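Local atomic coordinates of integral membrane indolylacetylinositol arabinosyltransferase EmbC (Mycolicibacterium smegmatis, PDB entry 7BVE), a protein that probably transfers arabinose onto growing arabinan chains of the mycobacterial cell wall, and binds the anti-tuberculosis drug ethambutol. Residues 71-76 and 195-199; 266-270 and 372-376; 865-871 and 903-909. All coordinates share one frame. Residue numbers count along the deposited sequence, not the author numbering.

Contact 1: 71-76 and 195-199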
loop_
_atom_site.group_PDB
_atom_site.type_symbol
_atom_site.label_atom_id
_atom_site.label_comp_id
_atom_site.label_asym_id
_atom_site.label_seq_id
_atom_site.Cartn_x
_atom_site.Cartn_y
_atom_site.Cartn_z
ATOM N N THR A 71 10.716 39.462 -35.421
ATOM C CA THR A 71 11.505 40.660 -35.701
ATOM C C THR A 71 10.541 41.833 -35.853
ATOM O O THR A 71 9.959 42.013 -36.920
ATOM C CB THR A 71 12.345 40.467 -36.956
ATOM O OG1 THR A 71 13.216 39.346 -36.780
ATOM C CG2 THR A 71 13.184 41.694 -37.247
ATOM N N VAL A 72 10.393 42.631 -34.803
ATOM C CA VAL A 72 9.423 43.725 -34.778
ATOM C C VAL A 72 10.126 45.044 -35.075
ATOM O O VAL A 72 11.189 45.306 -34.503
ATOM C CB VAL A 72 8.711 43.781 -33.419
ATOM C CG1 VAL A 72 7.732 44.916 -33.371
ATOM C CG2 VAL A 72 8.012 42.479 -33.137
ATOM N N PRO A 73 9.590 45.907 -35.942
ATOM C CA PRO A 73 10.190 47.236 -36.120
ATOM C C PRO A 73 9.896 48.198 -34.972
ATOM O O PRO A 73 9.344 47.806 -33.943
ATOM C CB PRO A 73 9.574 47.722 -37.435
ATOM C CG PRO A 73 8.302 47.000 -37.537
ATOM C CD PRO A 73 8.528 45.653 -36.925
ATOM N N CYS A 74 10.283 49.465 -35.134
ATOM C CA CYS A 74 10.115 50.477 -34.096
ATOM C C CYS A 74 8.720 51.094 -34.084
ATOM O O CYS A 74 8.092 51.194 -33.027
ATOM C CB CYS A 74 11.151 51.585 -34.275
ATOM S SG CYS A 74 11.055 52.469 -35.840
ATOM N N GLN A 75 8.230 51.524 -35.246
ATOM C CA GLN A 75 6.951 52.215 -35.331
ATOM C C GLN A 75 5.752 51.282 -35.239
ATOM O O GLN A 75 4.618 51.763 -35.340
ATOM C CB GLN A 75 6.879 53.014 -36.630
ATOM C CG GLN A 75 7.886 54.139 -36.706
ATOM C CD GLN A 75 7.684 55.167 -35.617
ATOM O OE1 GLN A 75 8.478 55.262 -34.683
ATOM N NE2 GLN A 75 6.616 55.945 -35.731
ATOM N N ALA A 76 5.964 49.975 -35.076
ATOM C CA ALA A 76 4.853 49.075 -34.803
ATOM C C ALA A 76 4.252 49.350 -33.433
ATOM O O ALA A 76 3.030 49.296 -33.265
ATOM C CB ALA A 76 5.318 47.625 -34.900
ATOM N N PRO A 195 2.979 47.000 -40.559
ATOM C CA PRO A 195 4.061 47.675 -41.280
ATOM C C PRO A 195 5.001 46.663 -41.924
ATOM O O PRO A 195 4.794 45.455 -41.866
ATOM C CB PRO A 195 4.768 48.464 -40.182
ATOM C CG PRO A 195 4.541 47.666 -38.963
ATOM C CD PRO A 195 3.172 47.078 -39.099
ATOM N N GLU A 196 6.055 47.186 -42.541
ATOM C CA GLU A 196 7.060 46.331 -43.151
ATOM C C GLU A 196 7.981 45.756 -42.083
ATOM O O GLU A 196 8.016 46.218 -40.940
ATOM C CB GLU A 196 7.860 47.101 -44.197
ATOM C CG GLU A 196 7.004 47.569 -45.356
ATOM C CD GLU A 196 6.413 46.421 -46.150
ATOM O OE1 GLU A 196 7.084 45.378 -46.299
ATOM O OE2 GLU A 196 5.263 46.558 -46.617
ATOM N N GLY A 197 8.741 44.738 -42.469
ATOM C CA GLY A 197 9.329 43.892 -41.452
ATOM C C GLY A 197 8.219 43.071 -40.835
ATOM O O GLY A 197 7.285 42.652 -41.528
ATOM N N LEU A 198 8.311 42.859 -39.519
ATOM C CA LEU A 198 7.282 42.207 -38.701
ATOM C C LEU A 198 6.973 40.804 -39.222
ATOM O O LEU A 198 5.943 40.547 -39.839
ATOM C CB LEU A 198 6.021 43.066 -38.604
ATOM C CG LEU A 198 4.991 42.640 -37.564
ATOM C CD1 LEU A 198 5.517 42.812 -36.155
ATOM C CD2 LEU A 198 3.729 43.422 -37.784
ATOM N N GLN A 199 7.942 39.917 -39.064
ATOM C CA GLN A 199 7.850 38.569 -39.609
ATOM C C GLN A 199 8.140 37.576 -38.494
ATOM O O GLN A 199 9.302 37.344 -38.154
ATOM C CB GLN A 199 8.813 38.399 -40.778
ATOM C CG GLN A 199 8.763 37.050 -41.467
ATOM C CD GLN A 199 7.458 36.804 -42.195
ATOM O OE1 GLN A 199 6.894 37.709 -42.808
ATOM N NE2 GLN A 199 6.978 35.567 -42.147
#
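Two loops meet here at one end of a pair of inner strands in the concanavalin-like domain. Residues 71-76 lead out of strand 67-71, and residues 195-199 run into strand 201-203. These strands are antiparallel neighbours in one sheet, so the contact lies just beyond the end of their pairing.

Thr-71 takes part mainly through its carbonyl. Thr-71 O accepts a weak hydrogen bond from Leu-198 N, at 3.2 Å with an angle of 121°. Leu-198 CA lies equally close to Thr-71 O, at 3.2 Å, and adds a CA-H...O contact. The CA atoms of Val-72 and Leu-198 are 4.7 Å apart. Val-72 turns its CB away from the other loop, yet Val-72 CG2 still packs against Leu-198 CD1 at 3.9 Å. Pro-73 points toward the other loop. Pro-73 CD lies 4.0 Å from Leu-198 CB, and Pro-73 CG lies 4.1 Å from Pro-195 CG and 3.5 Å from Glu-196 O. Farther on, Ala-76 meets the other loop, with Ala-76 CB 4.1 Å from Pro-195 CG. Trp-53 also touches Ala-76, Pro-195 and Leu-198.

Gly-197 has a phi of 71°, a backbone region that glycine, without a side chain, enters easily. One weak backbone bond and a small set of apolar contacts imply that the loops are held mostly by side-chain fit.

Contact 2: 266-270 and 372-376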
loop_
_atom_site.group_PDB
_atom_site.type_symbol
_atom_site.label_atom_id
_atom_site.label_comp_id
_atom_site.label_asym_id
_atom_site.label_seq_id
_atom_site.Cartn_x
_atom_site.Cartn_y
_atom_site.Cartn_z
ATOM N N MET A 266 -23.037 -18.155 -21.970
ATOM C CA MET A 266 -22.503 -17.226 -20.974
ATOM C C MET A 266 -21.687 -16.122 -21.632
ATOM O O MET A 266 -21.774 -14.959 -21.226
ATOM C CB MET A 266 -21.644 -17.961 -19.944
ATOM C CG MET A 266 -22.341 -19.070 -19.185
ATOM S SD MET A 266 -23.727 -18.627 -18.147
ATOM C CE MET A 266 -22.846 -18.009 -16.735
ATOM N N LEU A 267 -20.930 -16.458 -22.685
ATOM C CA LEU A 267 -20.138 -15.444 -23.382
ATOM C C LEU A 267 -21.009 -14.443 -24.133
ATOM O O LEU A 267 -20.737 -13.240 -24.096
ATOM C CB LEU A 267 -19.155 -16.099 -24.345
ATOM C CG LEU A 267 -17.925 -16.803 -23.788
ATOM C CD1 LEU A 267 -17.229 -17.541 -24.883
ATOM C CD2 LEU A 267 -17.004 -15.787 -23.211
ATOM N N VAL A 268 -22.060 -14.909 -24.811
ATOM C CA VAL A 268 -22.927 -13.995 -25.561
ATOM C C VAL A 268 -23.717 -13.087 -24.612
ATOM O O VAL A 268 -23.840 -11.869 -24.832
ATOM C CB VAL A 268 -23.848 -14.798 -26.497
ATOM C CG1 VAL A 268 -24.864 -13.920 -27.157
ATOM C CG2 VAL A 268 -23.034 -15.475 -27.561
ATOM N N TRP A 269 -24.219 -13.648 -23.513
ATOM C CA TRP A 269 -24.995 -12.838 -22.584
ATOM C C TRP A 269 -24.115 -11.854 -21.821
ATOM O O TRP A 269 -24.547 -10.740 -21.516
ATOM C CB TRP A 269 -25.772 -13.760 -21.650
ATOM C CG TRP A 269 -26.716 -13.097 -20.695
ATOM C CD1 TRP A 269 -26.650 -13.126 -19.341
ATOM C CD2 TRP A 269 -27.849 -12.283 -21.023
ATOM N NE1 TRP A 269 -27.684 -12.412 -18.803
ATOM C CE2 TRP A 269 -28.443 -11.896 -19.817
ATOM C CE3 TRP A 269 -28.432 -11.865 -22.223
ATOM C CZ2 TRP A 269 -29.562 -11.078 -19.770
ATOM C CZ3 TRP A 269 -29.549 -11.071 -22.174
ATOM C CH2 TRP A 269 -30.103 -10.686 -20.958
ATOM N N TRP A 270 -22.865 -12.216 -21.548
ATOM C CA TRP A 270 -21.952 -11.245 -20.966
ATOM C C TRP A 270 -21.518 -10.200 -21.982
ATOM O O TRP A 270 -21.137 -9.094 -21.601
ATOM C CB TRP A 270 -20.740 -11.965 -20.405
ATOM C CG TRP A 270 -19.772 -11.105 -19.720
ATOM C CD1 TRP A 270 -18.618 -10.621 -20.228
ATOM C CD2 TRP A 270 -19.840 -10.654 -18.375
ATOM N NE1 TRP A 270 -17.962 -9.882 -19.288
ATOM C CE2 TRP A 270 -18.697 -9.885 -18.137
ATOM C CE3 TRP A 270 -20.764 -10.821 -17.345
ATOM C CZ2 TRP A 270 -18.449 -9.288 -16.919
ATOM C CZ3 TRP A 270 -20.519 -10.227 -16.143
ATOM C CH2 TRP A 270 -19.366 -9.476 -15.933
ATOM N N LEU A 372 -13.916 -19.208 -17.864
ATOM C CA LEU A 372 -14.882 -18.122 -17.721
ATOM C C LEU A 372 -14.532 -17.190 -16.565
ATOM O O LEU A 372 -14.740 -15.977 -16.667
ATOM C CB LEU A 372 -16.286 -18.682 -17.552
ATOM C CG LEU A 372 -16.892 -19.301 -18.796
ATOM C CD1 LEU A 372 -18.182 -19.946 -18.423
ATOM C CD2 LEU A 372 -17.130 -18.239 -19.823
ATOM N N ALA A 373 -13.964 -17.724 -15.482
ATOM C CA ALA A 373 -13.607 -16.899 -14.333
ATOM C C ALA A 373 -12.458 -15.956 -14.639
ATOM O O ALA A 373 -12.345 -14.898 -14.015
ATOM C CB ALA A 373 -13.255 -17.786 -13.142
ATOM N N PHE A 374 -11.590 -16.316 -15.577
ATOM C CA PHE A 374 -10.618 -15.347 -16.070
ATOM C C PHE A 374 -11.136 -14.454 -17.188
ATOM O O PHE A 374 -10.752 -13.283 -17.249
ATOM C CB PHE A 374 -9.355 -16.051 -16.547
ATOM C CG PHE A 374 -8.320 -16.178 -15.500
ATOM C CD1 PHE A 374 -7.452 -15.113 -15.290
ATOM C CD2 PHE A 374 -8.192 -17.295 -14.721
ATOM C CE1 PHE A 374 -6.488 -15.178 -14.346
ATOM C CE2 PHE A 374 -7.216 -17.375 -13.770
ATOM C CZ PHE A 374 -6.360 -16.303 -13.575
ATOM N N TRP A 375 -11.995 -14.962 -18.071
ATOM C CA TRP A 375 -12.410 -14.186 -19.231
ATOM C C TRP A 375 -13.375 -13.075 -18.865
ATOM O O TRP A 375 -13.273 -11.974 -19.408
ATOM C CB TRP A 375 -13.067 -15.085 -20.271
ATOM C CG TRP A 375 -13.324 -14.354 -21.536
ATOM C CD1 TRP A 375 -14.471 -13.728 -21.906
ATOM C CD2 TRP A 375 -12.409 -14.178 -22.610
ATOM N NE1 TRP A 375 -14.323 -13.157 -23.137
ATOM C CE2 TRP A 375 -13.062 -13.424 -23.592
ATOM C CE3 TRP A 375 -11.094 -14.582 -22.834
ATOM C CZ2 TRP A 375 -12.448 -13.060 -24.764
ATOM C CZ3 TRP A 375 -10.493 -14.227 -24.000
ATOM C CH2 TRP A 375 -11.171 -13.485 -24.957
ATOM N N LEU A 376 -14.344 -13.346 -17.981
ATOM C CA LEU A 376 -15.442 -12.394 -17.815
ATOM C C LEU A 376 -15.040 -11.103 -17.099
ATOM O O LEU A 376 -15.352 -10.026 -17.633
ATOM C CB LEU A 376 -16.648 -13.083 -17.164
ATOM C CG LEU A 376 -17.294 -14.256 -17.897
ATOM C CD1 LEU A 376 -18.524 -14.686 -17.151
ATOM C CD2 LEU A 376 -17.625 -13.948 -19.326
#
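This is a nearly parallel helix pair in the membrane region of a GT-C type glycosyltransferase. Helix 258-272 overlaps a predicted transmembrane span and runs beside helix 361-378. The short segment axes cross at -19° and come no closer than 11.6 Å. That spacing is wide, so large side chains fill the gap.

Leu-372 points toward the first helix and meets two residues there. Leu-372 CD1 lies 4.3 Å from Met-266 CB, and Leu-372 CD2 lies 4.2 Å from Leu-267 CD2. Three residues on, Trp-375 packs with Leu-267: Leu-267 CD2 is 3.5 Å from Trp-375 CD1. Leu-376, one turn on from Leu-372, buries the most surface of the ten residues. It sits between Leu-267 and Trp-270, with Leu-376 CD2 4.3 Å from Leu-267 CD2.

Other helices close the surroundings. Helix 688-710 covers Met-266, Trp-270 and Leu-372, while helix 332-349 packs on Leu-267 and Trp-375. The contact is thus part of a buried apolar bundle.

Leu-376 makes a CH-pi contact with Trp-270. Leu-376 CD2 lies over the face of the indole, 3.8 Å from the centroid of the Trp-270 five-membered ring and 22° off its normal.

Contact 3: 865-871 and 903-909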
loop_
_atom_site.group_PDB
_atom_site.type_symbol
_atom_site.label_atom_id
_atom_site.label_comp_id
_atom_site.label_asym_id
_atom_site.label_seq_id
_atom_site.Cartn_x
_atom_site.Cartn_y
_atom_site.Cartn_z
ATOM N N VAL A 865 -33.983 24.447 -7.493
ATOM C CA VAL A 865 -33.403 25.651 -6.913
ATOM C C VAL A 865 -31.896 25.458 -6.873
ATOM O O VAL A 865 -31.409 24.324 -6.840
ATOM C CB VAL A 865 -33.952 25.973 -5.505
ATOM C CG1 VAL A 865 -35.454 26.104 -5.536
ATOM C CG2 VAL A 865 -33.533 24.941 -4.491
ATOM N N SER A 866 -31.158 26.558 -6.920
ATOM C CA SER A 866 -29.708 26.525 -6.816
ATOM C C SER A 866 -29.298 26.947 -5.413
ATOM O O SER A 866 -29.921 27.826 -4.815
ATOM C CB SER A 866 -29.066 27.450 -7.843
ATOM O OG SER A 866 -29.404 27.064 -9.156
ATOM N N ALA A 867 -28.246 26.331 -4.890
ATOM C CA ALA A 867 -27.883 26.583 -3.509
ATOM C C ALA A 867 -26.392 26.382 -3.309
ATOM O O ALA A 867 -25.777 25.530 -3.947
ATOM C CB ALA A 867 -28.665 25.674 -2.568
ATOM N N ALA A 868 -25.823 27.171 -2.403
ATOM C CA ALA A 868 -24.428 27.067 -2.012
ATOM C C ALA A 868 -24.329 26.790 -0.517
ATOM O O ALA A 868 -25.323 26.791 0.211
ATOM C CB ALA A 868 -23.657 28.342 -2.364
ATOM N N GLY A 869 -23.110 26.534 -0.063
ATOM C CA GLY A 869 -22.869 26.374 1.353
ATOM C C GLY A 869 -23.088 24.973 1.870
ATOM O O GLY A 869 -23.790 24.180 1.244
ATOM N N ARG A 870 -22.494 24.666 3.017
ATOM C CA ARG A 870 -22.596 23.345 3.621
ATOM C C ARG A 870 -23.809 23.293 4.537
ATOM O O ARG A 870 -23.933 24.114 5.449
ATOM C CB ARG A 870 -21.319 23.036 4.395
ATOM C CG ARG A 870 -21.269 21.666 5.034
ATOM C CD ARG A 870 -19.932 21.467 5.730
ATOM N NE ARG A 870 -19.829 20.182 6.415
ATOM C CZ ARG A 870 -18.762 19.788 7.104
ATOM N NH1 ARG A 870 -17.705 20.580 7.202
ATOM N NH2 ARG A 870 -18.752 18.603 7.696
ATOM N N PHE A 871 -24.701 22.333 4.300
ATOM C CA PHE A 871 -25.893 22.169 5.124
ATOM C C PHE A 871 -26.373 20.725 5.040
ATOM O O PHE A 871 -25.828 19.909 4.294
ATOM C CB PHE A 871 -26.983 23.174 4.730
ATOM C CG PHE A 871 -27.446 23.076 3.302
ATOM C CD1 PHE A 871 -26.812 23.792 2.301
ATOM C CD2 PHE A 871 -28.553 22.318 2.969
ATOM C CE1 PHE A 871 -27.248 23.721 0.991
ATOM C CE2 PHE A 871 -28.990 22.240 1.666
ATOM C CZ PHE A 871 -28.336 22.946 0.677
ATOM N N ALA A 903 -19.662 20.357 -1.781
ATOM C CA ALA A 903 -19.995 21.494 -0.962
ATOM C C ALA A 903 -18.770 22.156 -0.387
ATOM O O ALA A 903 -17.921 21.493 0.201
ATOM C CB ALA A 903 -20.923 21.051 0.143
ATOM N N PRO A 904 -18.670 23.469 -0.548
ATOM C CA PRO A 904 -19.846 24.295 -0.444
ATOM C C PRO A 904 -20.271 25.024 -1.694
ATOM O O PRO A 904 -21.093 25.922 -1.564
ATOM C CB PRO A 904 -19.381 25.326 0.518
ATOM C CG PRO A 904 -17.935 25.540 0.178
ATOM C CD PRO A 904 -17.444 24.272 -0.460
ATOM N N ALA A 905 -19.775 24.666 -2.865
ATOM C CA ALA A 905 -20.064 25.418 -4.065
ATOM C C ALA A 905 -21.411 25.374 -4.659
ATOM O O ALA A 905 -22.155 24.436 -4.444
ATOM C CB ALA A 905 -19.064 25.071 -5.094
ATOM N N TRP A 906 -21.747 26.396 -5.429
ATOM C CA TRP A 906 -23.099 26.346 -6.029
ATOM C C TRP A 906 -23.413 24.992 -6.664
ATOM O O TRP A 906 -22.574 24.434 -7.308
ATOM C CB TRP A 906 -23.259 27.457 -7.051
ATOM C CG TRP A 906 -23.196 28.853 -6.531
ATOM C CD1 TRP A 906 -22.102 29.654 -6.493
ATOM C CD2 TRP A 906 -24.283 29.649 -6.045
ATOM N NE1 TRP A 906 -22.430 30.887 -6.013
ATOM C CE2 TRP A 906 -23.758 30.907 -5.720
ATOM C CE3 TRP A 906 -25.645 29.427 -5.852
ATOM C CZ2 TRP A 906 -24.544 31.930 -5.220
ATOM C CZ3 TRP A 906 -26.423 30.432 -5.345
ATOM C CH2 TRP A 906 -25.872 31.660 -5.023
ATOM N N ARG A 907 -24.640 24.526 -6.455
ATOM C CA ARG A 907 -25.118 23.265 -6.997
ATOM C C ARG A 907 -26.619 23.379 -7.239
ATOM O O ARG A 907 -27.235 24.393 -6.911
ATOM C CB ARG A 907 -24.820 22.117 -6.032
ATOM C CG ARG A 907 -25.014 22.470 -4.567
ATOM C CD ARG A 907 -24.286 21.488 -3.662
ATOM N NE ARG A 907 -24.443 21.827 -2.251
ATOM C CZ ARG A 907 -24.255 20.970 -1.251
ATOM N NH1 ARG A 907 -24.421 21.365 0.003
ATOM N NH2 ARG A 907 -23.903 19.718 -1.508
ATOM N N ASN A 908 -27.205 22.337 -7.814
ATOM C CA ASN A 908 -28.631 22.324 -8.102
ATOM C C ASN A 908 -29.321 21.352 -7.162
ATOM O O ASN A 908 -28.930 20.186 -7.073
ATOM C CB ASN A 908 -28.899 21.924 -9.548
ATOM C CG ASN A 908 -28.580 23.024 -10.532
ATOM O OD1 ASN A 908 -29.006 24.160 -10.372
ATOM N ND2 ASN A 908 -27.809 22.692 -11.552
ATOM N N LEU A 909 -30.334 21.838 -6.456
ATOM C CA LEU A 909 -31.194 21.007 -5.629
ATOM C C LEU A 909 -32.437 20.685 -6.438
ATOM O O LEU A 909 -33.024 21.578 -7.050
ATOM C CB LEU A 909 -31.583 21.728 -4.342
ATOM C CG LEU A 909 -30.516 22.215 -3.369
ATOM C CD1 LEU A 909 -31.189 22.959 -2.245
ATOM C CD2 LEU A 909 -29.714 21.076 -2.835
#
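Leu-909 is the apolar centre. Leu-909 CD1 packs 3.7 Å from Ala-867 CB and 4.1 Å from Phe-871 CZ, at the edge of the Phe-871 ring. Leu-909 CB lies 3.8 Å from Val-865 CG2. Phe-897 of strand 895-899 also touches Val-865 and Leu-909. Further along, Ala-868 CB sits over the face of Trp-906 in a CH-pi contact, 4.2 Å from the centroid of the Trp-906 five-membered ring.

The side chains of Val-865, Ala-867 and Leu-909 project from one face of an antiparallel strand pair in the C-terminal domain. Val-865 and Leu-909 form a hydrogen-bonded pair: Val-865 N to Leu-909 O is 3.1 Å, and Leu-909 N to Val-865 O is 2.7 Å. Ala-867 and Arg-907 form the next, with Ala-867 N to Arg-907 O at 3.0 Å and Arg-907 N to Ala-867 O at 2.9 Å. Beyond the strands, Gly-869 N donates to Pro-904 O at 2.6 Å.

The side chains add polar links. Ser-866 OG donates to Asn-908 OD1 at 3.2 Å, and Arg-907 NH1 donates to Gly-869 O at 3.1 Å. Backbone bonds thus fix the register. Main-chain bonding continues past the strand ends at Gly-869, where the Arg-907 side chain adds a further link.

In the fold
The contacts follow one another along the chain without overlap, each closing before the next opens. Contact 1 belongs to the N-terminal concanavalin-like domain, contact 2 to the membrane region, and contact 3 to the C-terminal domain. They share no helix or sheet. The centres of contacts 1 and 2 are about 68 Å apart. Those of contacts 1 and 3 are about 53 Å apart, and those of contacts 2 and 3 about 43 Å. Contacts 1 and 2 lie on opposite sides of the chain's centre. Each contact therefore joins chain segments within a different domain. The N-terminal sheet, however, includes strand 1056-1062, so the chain's C-terminal part returns to the domain that holds contact 1.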